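Local coordinates for protein endoribonuclease AbiQ (Lactococcus lactis, PDB 4GLK) that acts as the toxic endoribonuclease of a type III toxin-antitoxin system, probably cutting RNA sequence-specifically and held in check by its cognate RNA antitoxin AntiQ, at residues F6-E11 and S32-V37; R67-T72 and G146-F151; T72-I77 and G85-H90; N91-P96 and F151-K156. The protein carries 1 engineered substitution. All coordinates share one frame; numbering follows the deposited sequence.

Contact 1 (F6-E11 and S32-V37)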
loop_
_atom_site.group_PDB
_atom_site.type_symbol
_atom_site.label_atom_id
_atom_site.label_comp_id
_atom_site.label_asym_id
_atom_site.label_seq_id
_atom_site.Cartn_x
_atom_site.Cartn_y
_atom_site.Cartn_z
ATOM N N PHE A 6 0.618 -8.016 -4.816
ATOM C CA PHE A 6 1.199 -8.974 -3.889
ATOM C C PHE A 6 0.306 -9.115 -2.702
ATOM O O PHE A 6 -0.549 -8.254 -2.439
ATOM C CB PHE A 6 2.546 -8.455 -3.349
ATOM C CG PHE A 6 3.658 -8.319 -4.356
ATOM C CD1 PHE A 6 4.480 -9.400 -4.659
ATOM C CD2 PHE A 6 3.909 -7.105 -4.974
ATOM C CE1 PHE A 6 5.499 -9.277 -5.608
ATOM C CE2 PHE A 6 4.928 -6.985 -5.918
ATOM C CZ PHE A 6 5.731 -8.067 -6.213
ATOM N N THR A 7 0.568 -10.183 -1.939
ATOM C CA THR A 7 0.033 -10.388 -0.619
ATOM C C THR A 7 1.279 -10.538 0.239
ATOM O O THR A 7 2.399 -10.684 -0.275
ATOM C CB THR A 7 -0.979 -11.558 -0.506
ATOM O OG1 THR A 7 -0.346 -12.806 -0.761
ATOM C CG2 THR A 7 -2.245 -11.360 -1.371
ATOM N N VAL A 8 1.098 -10.431 1.543
ATOM C CA VAL A 8 2.186 -10.567 2.494
ATOM C C VAL A 8 1.815 -11.757 3.378
ATOM O O VAL A 8 0.615 -12.046 3.534
ATOM C CB VAL A 8 2.426 -9.246 3.289
ATOM C CG1 VAL A 8 3.647 -9.363 4.205
ATOM C CG2 VAL A 8 2.604 -8.060 2.338
ATOM N N THR A 9 2.819 -12.498 3.906
ATOM C CA THR A 9 2.510 -13.643 4.772
ATOM C C THR A 9 1.771 -13.147 6.031
ATOM O O THR A 9 2.117 -12.087 6.574
ATOM C CB THR A 9 3.779 -14.416 5.188
ATOM O OG1 THR A 9 4.621 -13.568 5.954
ATOM C CG2 THR A 9 4.551 -14.999 4.012
ATOM N N ASP A 10 0.762 -13.921 6.484
ATOM C CA ASP A 10 -0.026 -13.656 7.687
ATOM C C ASP A 10 0.906 -13.562 8.885
ATOM O O ASP A 10 0.693 -12.721 9.758
ATOM C CB ASP A 10 -1.095 -14.757 7.889
ATOM C CG ASP A 10 -2.236 -14.784 6.855
ATOM O OD1 ASP A 10 -2.584 -13.703 6.314
ATOM O OD2 ASP A 10 -2.811 -15.880 6.623
ATOM N N GLU A 11 2.000 -14.367 8.875
ATOM C CA GLU A 11 3.013 -14.411 9.934
ATOM C C GLU A 11 3.773 -13.087 10.053
ATOM O O GLU A 11 3.850 -12.522 11.147
ATOM C CB GLU A 11 3.961 -15.609 9.740
ATOM C CG GLU A 11 3.274 -16.967 9.897
ATOM C CD GLU A 11 2.679 -17.631 8.660
ATOM O OE1 GLU A 11 2.714 -18.882 8.598
ATOM O OE2 GLU A 11 2.162 -16.917 7.767
ATOM N N SER A 32 -5.253 -8.852 2.591
ATOM C CA SER A 32 -4.942 -7.540 2.042
ATOM C C SER A 32 -4.168 -7.624 0.724
ATOM O O SER A 32 -3.251 -8.431 0.597
ATOM C CB SER A 32 -4.128 -6.743 3.052
ATOM O OG SER A 32 -4.899 -6.365 4.179
ATOM N N THR A 33 -4.544 -6.804 -0.251
ATOM C CA THR A 33 -3.803 -6.738 -1.511
ATOM C C THR A 33 -2.914 -5.530 -1.443
ATOM O O THR A 33 -3.341 -4.447 -1.038
ATOM C CB THR A 33 -4.643 -6.913 -2.790
ATOM O OG1 THR A 33 -4.434 -5.822 -3.698
ATOM C CG2 THR A 33 -6.093 -7.162 -2.523
ATOM N N TYR A 34 -1.652 -5.762 -1.747
ATOM C CA TYR A 34 -0.595 -4.780 -1.711
ATOM C C TYR A 34 -0.096 -4.555 -3.121
ATOM O O TYR A 34 -0.200 -5.441 -3.974
ATOM C CB TYR A 34 0.562 -5.305 -0.826
ATOM C CG TYR A 34 0.286 -5.166 0.653
ATOM C CD1 TYR A 34 -0.394 -6.150 1.356
ATOM C CD2 TYR A 34 0.685 -4.024 1.345
ATOM C CE1 TYR A 34 -0.683 -6.003 2.710
ATOM C CE2 TYR A 34 0.419 -3.875 2.699
ATOM C CZ TYR A 34 -0.266 -4.864 3.380
ATOM O OH TYR A 34 -0.528 -4.693 4.713
ATOM N N VAL A 35 0.472 -3.373 -3.357
ATOM C CA VAL A 35 1.087 -3.008 -4.620
ATOM C C VAL A 35 2.492 -2.506 -4.328
ATOM O O VAL A 35 2.711 -1.783 -3.351
ATOM C CB VAL A 35 0.285 -1.983 -5.467
ATOM C CG1 VAL A 35 0.810 -1.971 -6.905
ATOM C CG2 VAL A 35 -1.225 -2.276 -5.452
ATOM N N GLY A 36 3.426 -2.887 -5.186
ATOM C CA GLY A 36 4.809 -2.459 -5.053
ATOM C C GLY A 36 5.695 -2.840 -6.212
ATOM O O GLY A 36 5.260 -3.571 -7.108
ATOM N N VAL A 37 6.961 -2.378 -6.203
ATOM C CA VAL A 37 7.583 -1.503 -5.188
ATOM C C VAL A 37 7.263 -0.045 -5.533
ATOM O O VAL A 37 7.404 0.379 -6.678
ATOM C CB VAL A 37 9.113 -1.739 -5.066
ATOM C CG1 VAL A 37 9.716 -0.940 -3.921
ATOM C CG2 VAL A 37 9.425 -3.224 -4.903
HETATM O O HOH W 1 -1.387 -9.438 2.241
#
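One face of the Tyr34 ring is taken by Val8, whose CG2 stands 3.7 Å above the ring plane, offset toward the rim at CD1 and CE1. A separation of 4.0 Å from Val8 CG2 to the Tyr34 ring centroid, in a direction 24° off the normal, identifies a CH-pi contact. The methyl that does the touching is the branch anti to the carbonyl carbon; Val8 CG1 is anti to the backbone N (chi1 -175°) and packs on Val95 instead. The Phe6 ring meets its partner otherwise: Gly36 O sits in its plane at the edge, 3.6 Å from Phe6 CE2. Phe47 adds an edge-to-face ring contact to Phe6. Both aromatic side chains leave the same face of the sheet, their origins, Phe6 CB and Tyr34 CB, being 4.5 Å apart. The backbone explains this, since Phe6 and Tyr34 form an antiparallel hydrogen-bonded pair between strands 4-8 and 33-40, neighbours in the antiparallel sheet of this ToxN/AbiQ-family toxin. Phe6 N donates to Tyr34 O and Tyr34 N to Phe6 O, each at 2.8 Å, the second bond being the straighter. The two short strand axes lie 117° apart, and past this pair a water takes over: it accepts from Val8 N at 2.8 Å and donates to Ser32 O at 2.7 Å. Thr7 CG2 rests against that same Ser32 carbonyl oxygen.

Contact 2 (R67-T72 and G146-F151)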
loop_
_atom_site.group_PDB
_atom_site.type_symbol
_atom_site.label_atom_id
_atom_site.label_comp_id
_atom_site.label_asym_id
_atom_site.label_seq_id
_atom_site.Cartn_x
_atom_site.Cartn_y
_atom_site.Cartn_z
ATOM N N ARG A 67 -8.505 13.082 2.580
ATOM C CA ARG A 67 -7.142 12.667 2.868
ATOM C C ARG A 67 -6.257 12.498 1.613
ATOM O O ARG A 67 -5.408 11.611 1.552
ATOM C CB ARG A 67 -7.074 11.523 3.894
ATOM C CG ARG A 67 -7.937 10.301 3.614
ATOM C CD ARG A 67 -8.034 9.394 4.836
ATOM N NE ARG A 67 -8.709 10.028 5.973
ATOM C CZ ARG A 67 -9.056 9.386 7.087
ATOM N NH1 ARG A 67 -8.799 8.091 7.225
ATOM N NH2 ARG A 67 -9.671 10.034 8.069
ATOM N N SER A 68 -6.418 13.412 0.641
ATOM C CA SER A 68 -5.650 13.419 -0.610
ATOM C C SER A 68 -4.118 13.511 -0.426
ATOM O O SER A 68 -3.401 13.155 -1.340
ATOM C CB SER A 68 -6.171 14.481 -1.576
ATOM O OG SER A 68 -5.714 15.776 -1.229
ATOM N N ARG A 69 -3.620 13.946 0.759
ATOM C CA ARG A 69 -2.177 13.988 1.062
ATOM C C ARG A 69 -1.587 12.589 1.328
ATOM O O ARG A 69 -0.368 12.412 1.314
ATOM C CB ARG A 69 -1.939 14.811 2.332
ATOM C CG ARG A 69 -1.860 16.305 2.091
ATOM C CD ARG A 69 -1.721 17.047 3.400
ATOM N NE ARG A 69 -3.006 17.179 4.065
ATOM C CZ ARG A 69 -3.215 17.873 5.177
ATOM N NH1 ARG A 69 -2.195 18.491 5.772
ATOM N NH2 ARG A 69 -4.426 17.960 5.705
ATOM N N ILE A 70 -2.451 11.617 1.580
ATOM C CA ILE A 70 -2.108 10.278 2.048
ATOM C C ILE A 70 -2.732 9.131 1.263
ATOM O O ILE A 70 -2.265 8.009 1.352
ATOM C CB ILE A 70 -2.552 10.337 3.543
ATOM C CG1 ILE A 70 -1.416 10.157 4.494
ATOM C CG2 ILE A 70 -3.857 9.674 3.945
ATOM C CD1 ILE A 70 -0.885 11.371 4.784
ATOM N N VAL A 71 -3.788 9.411 0.521
ATOM C CA VAL A 71 -4.510 8.412 -0.256
ATOM C C VAL A 71 -4.495 8.817 -1.726
ATOM O O VAL A 71 -4.755 9.985 -2.030
ATOM C CB VAL A 71 -5.973 8.264 0.258
ATOM C CG1 VAL A 71 -6.863 7.566 -0.769
ATOM C CG2 VAL A 71 -6.028 7.545 1.600
ATOM N N THR A 72 -4.176 7.854 -2.627
ATOM C CA THR A 72 -4.288 8.058 -4.067
ATOM C C THR A 72 -5.551 7.346 -4.541
ATOM O O THR A 72 -5.732 6.155 -4.288
ATOM C CB THR A 72 -3.055 7.586 -4.852
ATOM O OG1 THR A 72 -1.946 8.333 -4.416
ATOM C CG2 THR A 72 -3.190 7.838 -6.348
ATOM N N GLY A 146 2.894 17.020 11.727
ATOM C CA GLY A 146 1.712 16.662 12.498
ATOM C C GLY A 146 0.701 15.770 11.820
ATOM O O GLY A 146 0.379 14.707 12.343
ATOM N N TYR A 147 0.193 16.198 10.656
ATOM C CA TYR A 147 -0.837 15.468 9.924
ATOM C C TYR A 147 -0.369 14.084 9.466
ATOM O O TYR A 147 -1.085 13.102 9.642
ATOM C CB TYR A 147 -1.408 16.310 8.758
ATOM C CG TYR A 147 -2.470 15.588 7.947
ATOM C CD1 TYR A 147 -3.812 15.666 8.294
ATOM C CD2 TYR A 147 -2.125 14.822 6.835
ATOM C CE1 TYR A 147 -4.789 15.005 7.555
ATOM C CE2 TYR A 147 -3.088 14.132 6.105
ATOM C CZ TYR A 147 -4.421 14.232 6.464
ATOM O OH TYR A 147 -5.367 13.558 5.736
ATOM N N TYR A 148 0.825 14.018 8.884
ATOM C CA TYR A 148 1.384 12.775 8.368
ATOM C C TYR A 148 1.783 11.784 9.459
ATOM O O TYR A 148 1.499 10.596 9.311
ATOM C CB TYR A 148 2.559 13.064 7.432
ATOM C CG TYR A 148 2.163 13.757 6.146
ATOM C CD1 TYR A 148 1.966 15.135 6.101
ATOM C CD2 TYR A 148 2.088 13.049 4.952
ATOM C CE1 TYR A 148 1.659 15.785 4.905
ATOM C CE2 TYR A 148 1.779 13.683 3.751
ATOM C CZ TYR A 148 1.560 15.051 3.732
ATOM O OH TYR A 148 1.270 15.663 2.540
ATOM N N LEU A 149 2.442 12.259 10.536
ATOM C CA LEU A 149 2.916 11.429 11.659
ATOM C C LEU A 149 1.775 10.656 12.290
ATOM O O LEU A 149 1.910 9.458 12.518
ATOM C CB LEU A 149 3.544 12.316 12.756
ATOM C CG LEU A 149 5.013 12.126 13.139
ATOM C CD1 LEU A 149 5.339 13.015 14.312
ATOM C CD2 LEU A 149 5.327 10.675 13.536
ATOM N N LYS A 150 0.653 11.355 12.574
ATOM C CA LYS A 150 -0.535 10.789 13.208
ATOM C C LYS A 150 -1.295 9.739 12.385
ATOM O O LYS A 150 -1.910 8.840 12.965
ATOM C CB LYS A 150 -1.454 11.895 13.738
ATOM C CG LYS A 150 -2.290 12.626 12.691
ATOM C CD LYS A 150 -3.165 13.669 13.354
ATOM C CE LYS A 150 -4.212 14.199 12.417
ATOM N NZ LYS A 150 -5.294 13.207 12.205
ATOM N N PHE A 151 -1.283 9.875 11.048
ATOM C CA PHE A 151 -1.960 8.940 10.134
ATOM C C PHE A 151 -1.083 7.815 9.665
ATOM O O PHE A 151 -1.578 6.754 9.295
ATOM C CB PHE A 151 -2.511 9.668 8.892
ATOM C CG PHE A 151 -3.922 10.175 9.062
ATOM C CD1 PHE A 151 -4.980 9.290 9.237
ATOM C CD2 PHE A 151 -4.191 11.540 9.080
ATOM C CE1 PHE A 151 -6.286 9.761 9.413
ATOM C CE2 PHE A 151 -5.503 12.008 9.238
ATOM C CZ PHE A 151 -6.539 11.114 9.415
HETATM O O HOH W 2 -5.075 15.364 3.014
HETATM O O HOH W 3 1.349 13.955 -0.235
#
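Arg69 runs over two tyrosines of helix 146-151 in turn. CB, CG and CD all pass the hydroxyl of Tyr148, with Arg69 CG nearest at 3.2 Å from Tyr148 OH. The chain then bends at chi3 (-80°), which places NE above the CD2 and CE2 side of Tyr147; a water lying in the guanidinium plane accepts from Arg69 NE at 2.9 Å and from Arg69 N, and also reaches Tyr147 OH. The guanidinium lies flat on the Tyr147 ring: Arg69 CZ is 3.6 Å from the ring centroid and the planes differ by 5°, a stacked cation-pi pair. At the tip, Arg69 NH2 lies over the face on the CD1-CE1 side, 3.5 Å from Tyr147 CE1, while Arg69 NH1 is above Tyr147 CG. The opposite face of Tyr147 is occupied by Phe151 CD2. In the fold, this contact sets the short helix 146-151 against the loop that joins helix 58-66 to strand 71-76. Ile70 provides the apolar part, its CD1 reaching Tyr148 CD2 at 3.4 Å and also Tyr147 CE2. Arg67 CB lies 3.2 Å from Tyr147 OH. Phe151 CE1 lies over one face of the Arg67 guanidinium, 3.6 Å from Arg67 CZ, but with the planes 58° apart the two groups are not stacked. No direct hydrogen bond crosses the contact; a second water donates to Arg69 O and bonds Tyr148 OH.

Contact 3 (T72-I77 and G85-H90)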
loop_
_atom_site.group_PDB
_atom_site.type_symbol
_atom_site.label_atom_id
_atom_site.label_comp_id
_atom_site.label_asym_id
_atom_site.label_seq_id
_atom_site.Cartn_x
_atom_site.Cartn_y
_atom_site.Cartn_z
ATOM N N THR A 72 -4.176 7.854 -2.627
ATOM C CA THR A 72 -4.288 8.058 -4.067
ATOM C C THR A 72 -5.551 7.346 -4.541
ATOM O O THR A 72 -5.732 6.155 -4.288
ATOM C CB THR A 72 -3.055 7.586 -4.852
ATOM O OG1 THR A 72 -1.946 8.333 -4.416
ATOM C CG2 THR A 72 -3.190 7.838 -6.348
ATOM N N ARG A 73 -6.378 8.070 -5.282
ATOM C CA ARG A 73 -7.620 7.562 -5.866
ATOM C C ARG A 73 -7.334 6.903 -7.218
ATOM O O ARG A 73 -6.638 7.466 -8.057
ATOM C CB ARG A 73 -8.617 8.706 -6.008
ATOM C CG ARG A 73 -8.984 9.348 -4.683
ATOM C CD ARG A 73 -9.803 10.595 -4.899
ATOM N NE ARG A 73 -11.078 10.302 -5.554
ATOM C CZ ARG A 73 -11.815 11.203 -6.189
ATOM N NH1 ARG A 73 -11.402 12.460 -6.287
ATOM N NH2 ARG A 73 -12.965 10.851 -6.747
ATOM N N LEU A 74 -7.825 5.690 -7.405
ATOM C CA LEU A 74 -7.573 4.935 -8.636
ATOM C C LEU A 74 -8.751 5.108 -9.556
ATOM O O LEU A 74 -9.888 5.171 -9.094
ATOM C CB LEU A 74 -7.365 3.443 -8.329
ATOM C CG LEU A 74 -5.991 2.915 -7.851
ATOM C CD1 LEU A 74 -4.920 3.996 -7.696
ATOM C CD2 LEU A 74 -6.141 2.062 -6.608
ATOM N N PHE A 75 -8.482 5.248 -10.846
ATOM C CA PHE A 75 -9.510 5.431 -11.859
ATOM C C PHE A 75 -9.308 4.435 -12.981
ATOM O O PHE A 75 -8.338 3.677 -12.956
ATOM C CB PHE A 75 -9.525 6.894 -12.359
ATOM C CG PHE A 75 -9.804 7.881 -11.248
ATOM C CD1 PHE A 75 -11.107 8.121 -10.818
ATOM C CD2 PHE A 75 -8.760 8.527 -10.589
ATOM C CE1 PHE A 75 -11.356 8.988 -9.748
ATOM C CE2 PHE A 75 -9.016 9.431 -9.552
ATOM C CZ PHE A 75 -10.313 9.654 -9.141
ATOM N N GLU A 76 -10.231 4.417 -13.940
ATOM C CA GLU A 76 -10.156 3.504 -15.065
ATOM C C GLU A 76 -9.608 4.237 -16.273
ATOM O O GLU A 76 -10.144 5.268 -16.623
ATOM C CB GLU A 76 -11.554 2.933 -15.356
ATOM C CG GLU A 76 -11.619 1.950 -16.490
ATOM C CD GLU A 76 -12.960 1.280 -16.677
ATOM O OE1 GLU A 76 -13.948 1.661 -16.016
ATOM O OE2 GLU A 76 -13.030 0.367 -17.519
ATOM N N ILE A 77 -8.554 3.732 -16.915
ATOM C CA ILE A 77 -8.044 4.394 -18.131
ATOM C C ILE A 77 -9.039 4.172 -19.276
ATOM O O ILE A 77 -9.486 3.059 -19.492
ATOM C CB ILE A 77 -6.622 3.918 -18.473
ATOM C CG1 ILE A 77 -5.608 4.725 -17.649
ATOM C CG2 ILE A 77 -6.314 4.017 -19.984
ATOM C CD1 ILE A 77 -4.379 4.036 -17.432
ATOM N N GLY A 85 -10.719 2.374 -6.821
ATOM C CA GLY A 85 -10.190 2.082 -5.496
ATOM C C GLY A 85 -9.270 3.137 -4.919
ATOM O O GLY A 85 -9.245 4.268 -5.408
ATOM N N TYR A 86 -8.531 2.778 -3.849
ATOM C CA TYR A 86 -7.641 3.697 -3.117
ATOM C C TYR A 86 -6.356 3.059 -2.663
ATOM O O TYR A 86 -6.366 1.971 -2.077
ATOM C CB TYR A 86 -8.325 4.243 -1.838
ATOM C CG TYR A 86 -9.744 4.721 -2.049
ATOM C CD1 TYR A 86 -10.003 5.969 -2.608
ATOM C CD2 TYR A 86 -10.829 3.896 -1.754
ATOM C CE1 TYR A 86 -11.307 6.396 -2.849
ATOM C CE2 TYR A 86 -12.137 4.309 -1.997
ATOM C CZ TYR A 86 -12.371 5.565 -2.535
ATOM O OH TYR A 86 -13.657 6.007 -2.734
ATOM N N LEU A 87 -5.266 3.815 -2.810
ATOM C CA LEU A 87 -3.964 3.443 -2.307
ATOM C C LEU A 87 -3.776 4.203 -1.032
ATOM O O LEU A 87 -3.914 5.423 -1.013
ATOM C CB LEU A 87 -2.857 3.821 -3.274
ATOM C CG LEU A 87 -2.681 2.973 -4.471
ATOM C CD1 LEU A 87 -1.657 3.619 -5.349
ATOM C CD2 LEU A 87 -2.243 1.564 -4.081
ATOM N N LEU A 88 -3.465 3.492 0.035
ATOM C CA LEU A 88 -3.301 4.090 1.352
ATOM C C LEU A 88 -1.815 4.223 1.696
ATOM O O LEU A 88 -1.285 3.403 2.424
ATOM C CB LEU A 88 -4.030 3.183 2.355
ATOM C CG LEU A 88 -5.522 3.462 2.625
ATOM C CD1 LEU A 88 -6.374 3.280 1.393
ATOM C CD2 LEU A 88 -6.032 2.546 3.722
ATOM N N HIS A 89 -1.131 5.234 1.124
ATOM C CA HIS A 89 0.308 5.529 1.328
ATOM C C HIS A 89 0.721 5.557 2.793
ATOM O O HIS A 89 1.802 5.068 3.134
ATOM C CB HIS A 89 0.701 6.864 0.669
ATOM C CG HIS A 89 0.517 6.903 -0.811
ATOM N ND1 HIS A 89 1.565 6.631 -1.675
ATOM C CD2 HIS A 89 -0.581 7.197 -1.539
ATOM C CE1 HIS A 89 1.069 6.767 -2.896
ATOM N NE2 HIS A 89 -0.208 7.112 -2.865
ATOM N N HIS A 90 -0.145 6.123 3.660
ATOM C CA HIS A 90 0.076 6.205 5.102
ATOM C C HIS A 90 0.170 4.844 5.782
ATOM O O HIS A 90 0.726 4.754 6.871
ATOM C CB HIS A 90 -0.988 7.085 5.777
ATOM C CG HIS A 90 -2.396 6.574 5.703
ATOM N ND1 HIS A 90 -3.080 6.501 4.502
ATOM C CD2 HIS A 90 -3.240 6.228 6.703
ATOM C CE1 HIS A 90 -4.301 6.094 4.804
ATOM N NE2 HIS A 90 -4.449 5.920 6.113
HETATM O O HOH W 4 -11.326 5.960 -6.474
#
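Thr72 overlaps Leu87 and the edge of the His89 imidazole at once. Its OG1, anti to the carbonyl carbon (chi1 -61°), comes to the ring edge near the imidazole plane and makes a 2.6 Å hydrogen bond with His89 NE2, either atom being a possible donor. Because His89 ND1 is bonded to Ser133 OG, both ring nitrogens have a partner, which would restrain rotation of the ring. The Thr72 backbone forms an antiparallel hydrogen-bonded pair with Leu87: Thr72 N donates to Leu87 O at 2.9 Å, and Leu87 N to Thr72 O at 2.8 Å. Leu74 N gives a 2.8 Å bond to Gly85 O; a water also donates to Gly85 O and to Leu74 O. Leu74 crosses Leu87 at about a right angle, CD1 to CD1 at 4.0 Å, and its CD2 lies 3.7 Å from Gly85 C, beside a residue with no side chain of its own. On the other face Arg73 and Tyr86 run side by side, Arg73 CG meeting the ring edge at Tyr86 CD1. This beta hairpin ends the sheet with strand 71-76 outermost: its leucine face is covered by Met122 of helix 110-124 and Ile129 of helix 126-143, while Tyr86 packs on helix 58-66.

Contact 4 (N91-P96 and F151-K156)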
loop_
_atom_site.group_PDB
_atom_site.type_symbol
_atom_site.label_atom_id
_atom_site.label_comp_id
_atom_site.label_asym_id
_atom_site.label_seq_id
_atom_site.Cartn_x
_atom_site.Cartn_y
_atom_site.Cartn_z
ATOM N N ASN A 91 -0.327 3.789 5.133
ATOM C CA ASN A 91 -0.278 2.417 5.661
ATOM C C ASN A 91 0.689 1.513 4.896
ATOM O O ASN A 91 0.645 0.284 5.052
ATOM C CB ASN A 91 -1.665 1.812 5.722
ATOM C CG ASN A 91 -2.534 2.472 6.750
ATOM O OD1 ASN A 91 -2.075 2.956 7.798
ATOM N ND2 ASN A 91 -3.795 2.578 6.430
ATOM N N MET A 92 1.584 2.110 4.110
ATOM C CA MET A 92 2.583 1.317 3.388
ATOM C C MET A 92 3.570 0.695 4.392
ATOM O O MET A 92 3.737 1.206 5.510
ATOM C CB MET A 92 3.296 2.141 2.302
ATOM C CG MET A 92 4.197 3.186 2.860
ATOM S SD MET A 92 5.021 4.102 1.573
ATOM C CE MET A 92 6.167 5.044 2.597
ATOM N N ILE A 93 4.193 -0.427 3.999
ATOM C CA ILE A 93 5.089 -1.158 4.880
ATOM C C ILE A 93 6.315 -1.683 4.170
ATOM O O ILE A 93 6.237 -2.073 2.994
ATOM C CB ILE A 93 4.316 -2.357 5.570
ATOM C CG1 ILE A 93 3.625 -3.277 4.522
ATOM C CG2 ILE A 93 3.335 -1.876 6.682
ATOM C CD1 ILE A 93 3.151 -4.664 5.041
ATOM N N PRO A 94 7.443 -1.823 4.909
ATOM C CA PRO A 94 8.608 -2.492 4.323
ATOM C C PRO A 94 8.386 -4.009 4.428
ATOM O O PRO A 94 7.950 -4.513 5.477
ATOM C CB PRO A 94 9.763 -2.007 5.206
ATOM C CG PRO A 94 9.143 -1.787 6.540
ATOM C CD PRO A 94 7.693 -1.447 6.320
ATOM N N VAL A 95 8.629 -4.735 3.333
ATOM C CA VAL A 95 8.426 -6.186 3.332
ATOM C C VAL A 95 9.706 -6.882 2.869
ATOM O O VAL A 95 10.166 -6.627 1.747
ATOM C CB VAL A 95 7.192 -6.647 2.476
ATOM C CG1 VAL A 95 7.005 -8.174 2.550
ATOM C CG2 VAL A 95 5.916 -5.934 2.899
ATOM N N PRO A 96 10.278 -7.786 3.696
ATOM C CA PRO A 96 11.472 -8.538 3.243
ATOM C C PRO A 96 11.074 -9.435 2.075
ATOM O O PRO A 96 9.916 -9.840 1.981
ATOM C CB PRO A 96 11.845 -9.386 4.465
ATOM C CG PRO A 96 11.086 -8.801 5.615
ATOM C CD PRO A 96 9.836 -8.231 5.030
ATOM N N PHE A 151 -1.283 9.875 11.048
ATOM C CA PHE A 151 -1.960 8.940 10.134
ATOM C C PHE A 151 -1.083 7.815 9.665
ATOM O O PHE A 151 -1.578 6.754 9.295
ATOM C CB PHE A 151 -2.511 9.668 8.892
ATOM C CG PHE A 151 -3.922 10.175 9.062
ATOM C CD1 PHE A 151 -4.980 9.290 9.237
ATOM C CD2 PHE A 151 -4.191 11.540 9.080
ATOM C CE1 PHE A 151 -6.286 9.761 9.413
ATOM C CE2 PHE A 151 -5.503 12.008 9.238
ATOM C CZ PHE A 151 -6.539 11.114 9.415
ATOM N N SER A 152 0.198 8.036 9.627
ATOM C CA SER A 152 1.045 7.007 9.067
ATOM C C SER A 152 1.688 6.076 10.033
ATOM O O SER A 152 1.760 6.360 11.228
ATOM C CB SER A 152 2.044 7.589 8.074
ATOM O OG SER A 152 2.824 8.577 8.718
ATOM N N CYS A 153 2.094 4.912 9.507
ATOM C CA CYS A 153 2.817 3.857 10.202
ATOM C C CYS A 153 4.112 4.480 10.682
ATOM O O CYS A 153 4.627 5.405 10.041
ATOM C CB CYS A 153 3.107 2.706 9.242
ATOM S SG CYS A 153 1.667 1.685 8.816
ATOM N N ASP A 154 4.672 3.968 11.772
ATOM C CA ASP A 154 5.970 4.451 12.238
ATOM C C ASP A 154 6.956 3.702 11.321
ATOM O O ASP A 154 7.366 2.590 11.645
ATOM C CB ASP A 154 6.158 4.101 13.725
ATOM C CG ASP A 154 7.438 4.620 14.358
ATOM O OD1 ASP A 154 8.359 5.009 13.604
ATOM O OD2 ASP A 154 7.535 4.591 15.613
ATOM N N PHE A 155 7.237 4.283 10.125
ATOM C CA PHE A 155 8.068 3.689 9.075
ATOM C C PHE A 155 9.428 3.171 9.518
ATOM O O PHE A 155 9.811 2.069 9.138
ATOM C CB PHE A 155 8.169 4.609 7.844
ATOM C CG PHE A 155 6.849 4.927 7.182
ATOM C CD1 PHE A 155 6.002 3.908 6.753
ATOM C CD2 PHE A 155 6.468 6.244 6.954
ATOM C CE1 PHE A 155 4.768 4.202 6.178
ATOM C CE2 PHE A 155 5.226 6.538 6.375
ATOM C CZ PHE A 155 4.393 5.513 5.972
ATOM N N LYS A 156 10.157 3.964 10.311
ATOM C CA LYS A 156 11.479 3.608 10.830
ATOM C C LYS A 156 11.500 2.435 11.795
ATOM O O LYS A 156 12.393 1.586 11.708
ATOM C CB LYS A 156 12.174 4.837 11.393
ATOM C CG LYS A 156 13.190 5.415 10.412
ATOM C CD LYS A 156 12.641 6.031 9.149
ATOM C CE LYS A 156 13.663 6.949 8.525
ATOM N NZ LYS A 156 14.617 6.216 7.660
HETATM O O HOH W 5 -3.786 4.795 9.864
#
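Met92 and Phe155 cross at about a right angle, the methyl end of the one reaching over a face of the other's ring while Met92 CG stays beyond its rim. Met92 CG takes the position between the backbone N and the carbonyl carbon (chi1 70°), 3.5 Å from Phe155 CE1, and beyond it the chain is extended. Met92 CE is 4.0 Å from the Phe155 centroid and 18° off the normal, a CH-pi contact. The sulfur is placed obliquely, Met92 SD being 5.2 Å from the same centroid, which makes this also a Met-aromatic contact. The opposite face of Phe155 has the carbonyl oxygen of Cys153 over its centre, and Met92 O lies in the ring plane at the edge, 3.2 Å from Phe155 CE1. Phe155 stands at the start of helix 155-166, for which Asp154 is the N-cap residue, and the contact joins this helix and the turn before it to the end of strand 79-94. Cys153 SG lies against the backbone just before strand residues 93-94, 3.8 Å from Asn91 CA and 3.9 Å from Met92 O. Toward helix 146-151 the link is through solvent: one water donates to Phe151 O at 3.0 Å and, at a longer 3.3 Å, to Asn91 OD1. Leu158 of helix 155-166 packs on Cys153, Ile93 and Pro94.

In the fold
All four contacts reach the one antiparallel sheet. Contact 1 lies near one end of its strand order, contact 3 at the other, their centres about 16 Å apart on opposite sides of the chain's centre. Contact 1 comes first along the chain; contact 3 falls between the two segments of contact 2, with which it shares Thr72. Contacts 2 and 4 alternate in sequence and share Phe151; through them two successive C-terminal helices, 146-151 and 155-166, meet the lead-in and the end of the hairpin formed by strands 71-76 and 79-94. Contacts 3 and 4, centres about 17 Å apart, meet where His90 O and Cys153 N probably hydrogen-bond at 3.0 Å. Strand 79-94 serves both and, as Ile93 packs on Tyr34, touches contact 1.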